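PDB 1R2J: protein FkbI from Streptomyces hygroscopicus, which probably acts as an FAD-dependent acyl-ACP dehydrogenase in making the methoxymalonyl extender unit of the polyketide FK520. Local coordinates for residues 231-236 and 341-346. Sequence-based numbering, arbitrary orientation.
Sequences WGCVGI and KLMEII. With FAD (flavin-adenine dinucleotide), chain B.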
# COMPACT_ATOMS: atom_id res chain seq x y z
N TRP A 231 -4.17 7.61 0.93
CA TRP A 231 -5.56 7.52 0.53
C TRP A 231 -6.21 6.31 1.21
O TRP A 231 -7.38 6.34 1.55
CB TRP A 231 -5.69 7.38 -1.00
CG TRP A 231 -5.56 8.69 -1.72
CD1 TRP A 231 -4.53 9.09 -2.52
CD2 TRP A 231 -6.51 9.77 -1.71
NE1 TRP A 231 -4.77 10.35 -3.01
CE2 TRP A 231 -5.98 10.79 -2.53
CE3 TRP A 231 -7.75 9.97 -1.10
CZ2 TRP A 231 -6.65 12.00 -2.75
CZ3 TRP A 231 -8.42 11.17 -1.32
CH2 TRP A 231 -7.87 12.17 -2.14
N GLY A 232 -5.42 5.26 1.41
CA GLY A 232 -5.94 4.08 2.06
C GLY A 232 -6.39 4.45 3.47
O GLY A 232 -7.44 4.00 3.95
N CYS A 233 -5.60 5.30 4.13
CA CYS A 233 -5.92 5.73 5.49
C CYS A 233 -7.15 6.61 5.54
O CYS A 233 -7.88 6.60 6.52
CB CYS A 233 -4.72 6.44 6.12
SG CYS A 233 -3.34 5.31 6.36
N VAL A 234 -7.36 7.39 4.49
CA VAL A 234 -8.56 8.22 4.43
C VAL A 234 -9.73 7.23 4.43
O VAL A 234 -10.76 7.48 5.05
CB VAL A 234 -8.61 9.05 3.12
CG1 VAL A 234 -9.96 9.78 3.02
CG2 VAL A 234 -7.48 10.06 3.11
N GLY A 235 -9.55 6.09 3.75
CA GLY A 235 -10.60 5.08 3.69
C GLY A 235 -10.89 4.50 5.06
O GLY A 235 -12.05 4.31 5.45
N ILE A 236 -9.82 4.22 5.81
CA ILE A 236 -9.97 3.69 7.16
C ILE A 236 -10.76 4.69 8.02
O ILE A 236 -11.65 4.29 8.78
CB ILE A 236 -8.59 3.41 7.79
CG1 ILE A 236 -7.86 2.34 6.96
CG2 ILE A 236 -8.77 2.97 9.24
CD1 ILE A 236 -6.46 2.00 7.45
N LYS A 341 -2.54 0.90 12.83
CA LYS A 341 -1.31 0.85 13.61
C LYS A 341 -0.15 0.53 12.66
O LYS A 341 0.90 1.16 12.70
CB LYS A 341 -1.43 -0.22 14.69
CG LYS A 341 -0.18 -0.40 15.55
CD LYS A 341 0.17 0.86 16.32
CE LYS A 341 1.38 1.56 15.71
NZ LYS A 341 1.69 2.81 16.46
N LEU A 342 -0.38 -0.45 11.78
CA LEU A 342 0.64 -0.86 10.82
C LEU A 342 0.99 0.26 9.83
O LEU A 342 2.15 0.41 9.45
CB LEU A 342 0.18 -2.12 10.07
CG LEU A 342 0.89 -3.44 10.45
CD1 LEU A 342 1.21 -3.48 11.93
CD2 LEU A 342 -0.00 -4.62 10.05
N MET A 343 -0.00 1.05 9.43
CA MET A 343 0.22 2.15 8.50
C MET A 343 1.16 3.22 9.07
O MET A 343 1.85 3.91 8.31
CB MET A 343 -1.11 2.79 8.10
CG MET A 343 -2.05 1.83 7.37
SD MET A 343 -1.31 1.08 5.91
CE MET A 343 -0.69 -0.47 6.60
N GLU A 344 1.19 3.35 10.39
CA GLU A 344 2.08 4.32 11.04
C GLU A 344 3.53 3.86 10.98
O GLU A 344 4.46 4.65 11.14
CB GLU A 344 1.70 4.49 12.52
CG GLU A 344 0.47 5.33 12.78
CD GLU A 344 0.17 5.48 14.27
OE1 GLU A 344 0.22 6.62 14.78
OE2 GLU A 344 -0.11 4.45 14.93
N ILE A 345 3.71 2.56 10.74
CA ILE A 345 5.03 1.94 10.68
C ILE A 345 5.62 1.80 9.27
O ILE A 345 6.81 2.02 9.08
CB ILE A 345 4.97 0.53 11.35
CG1 ILE A 345 4.59 0.68 12.83
CG2 ILE A 345 6.30 -0.20 11.18
CD1 ILE A 345 4.03 -0.60 13.47
N ILE A 346 4.79 1.46 8.28
CA ILE A 346 5.26 1.26 6.90
C ILE A 346 5.31 2.51 6.00
O ILE A 346 4.77 3.56 6.35
CB ILE A 346 4.42 0.18 6.18
CG1 ILE A 346 3.10 0.76 5.65
CG2 ILE A 346 4.10 -0.93 7.14
CD1 ILE A 346 2.29 -0.22 4.78
PA FAD B . 13.25 -0.45 12.16
O1A FAD B . 13.22 0.10 10.81
O2A FAD B . 13.89 -1.67 12.77
O5B FAD B . 12.10 -0.09 13.09
C5B FAD B . 12.58 0.97 13.81
C4B FAD B . 11.70 1.65 14.81
O4B FAD B . 12.76 2.63 15.10
C3B FAD B . 10.64 2.39 14.06
O3B FAD B . 9.63 2.74 14.95
C2B FAD B . 11.31 3.55 13.50
O2B FAD B . 10.55 4.74 13.16
C1B FAD B . 12.44 3.87 14.52
N9A FAD B . 13.59 4.40 13.87
C8A FAD B . 14.54 3.79 13.00
N7A FAD B . 15.48 4.58 12.57
C5A FAD B . 15.20 5.80 13.15
C6A FAD B . 15.82 7.05 13.10
N6A FAD B . 16.93 7.28 12.39
N1A FAD B . 15.26 8.09 13.82
C2A FAD B . 14.14 7.89 14.55
N3A FAD B . 13.44 6.68 14.67
C4A FAD B . 14.11 5.69 13.90
N1 FAD B . 8.55 -3.71 2.89
C2 FAD B . 8.73 -3.83 1.51
O2 FAD B . 9.85 -3.68 0.98
N3 FAD B . 7.64 -4.12 0.70
C4 FAD B . 6.32 -4.33 1.17
O4 FAD B . 5.40 -4.60 0.34
C4X FAD B . 6.16 -4.23 2.53
N5 FAD B . 4.81 -4.47 3.03
C5X FAD B . 4.61 -4.41 4.43
C6 FAD B . 3.33 -4.65 5.01
C7 FAD B . 3.08 -4.65 6.41
C7M FAD B . 1.67 -4.93 6.94
C8 FAD B . 4.17 -4.40 7.28
C8M FAD B . 4.06 -4.39 8.80
C9 FAD B . 5.42 -4.14 6.78
C9A FAD B . 5.67 -4.11 5.36
N10 FAD B . 7.01 -3.85 4.76
C10 FAD B . 7.27 -3.92 3.38
C1' FAD B . 7.88 -3.50 5.80
C2' FAD B . 7.89 -1.89 6.07
O2' FAD B . 8.83 -1.48 5.03
C3' FAD B . 8.55 -1.75 7.32
O3' FAD B . 7.58 -1.31 8.30
C4' FAD B . 9.76 -0.88 7.76
O4' FAD B . 10.92 -0.84 6.98
C5' FAD B . 9.97 -1.62 8.99
O5' FAD B . 11.30 -1.77 9.36
P FAD B . 11.55 -2.74 10.64
O1P FAD B . 12.57 -2.67 9.70
O2P FAD B . 12.58 -3.56 11.47
O3P FAD B . 12.39 -1.65 11.50
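In the C-terminal helical domain of the acyl-CoA dehydrogenase fold, helix 219-248 packs against the end of helix 332-345 that touches FAD, through C233, I236 and M343. The contact is small, buried and wholly apolar, with no hydrogen bond between the segments. The thiol of C233 lies against the root of the M343 side chain. C233 SG is 3.8 Å from M343 CB and equally close to M343 CG. I236 meets the CG methylene more loosely, its CD1 4.4 Å from M343 CG. I236 is extended about CB-CG1 (chi2 178°), which brings the CD1 methyl up to M343 CG. The first bond of the M343 side chain points at helix 219-248, but the chain folds at chi2 (-56°) and chi3 (95°) and turns the thioether aside. A311 and A307 of helix 297-322 also touch C233, and K304 of that helix donates a hydrogen bond to M343 O.

On the other side of M343, its neighbours meet the cofactor. L342 CD2 sits 3.5 Å from methyl C7M on the dimethylbenzene part of the flavin. I346 places CG2 above the C8-C9 side of that ring, 3.5 Å from FAD C8 and just as near C9. I345 N and I346 N both hydrogen-bond to L342 O, tying the cofactor-contacting residues into one turn. I345, an FAD-binding residue, meets the ribityl chain. I345 CG2 lies 3.3 Å from the ribityl oxygen O3' of FAD.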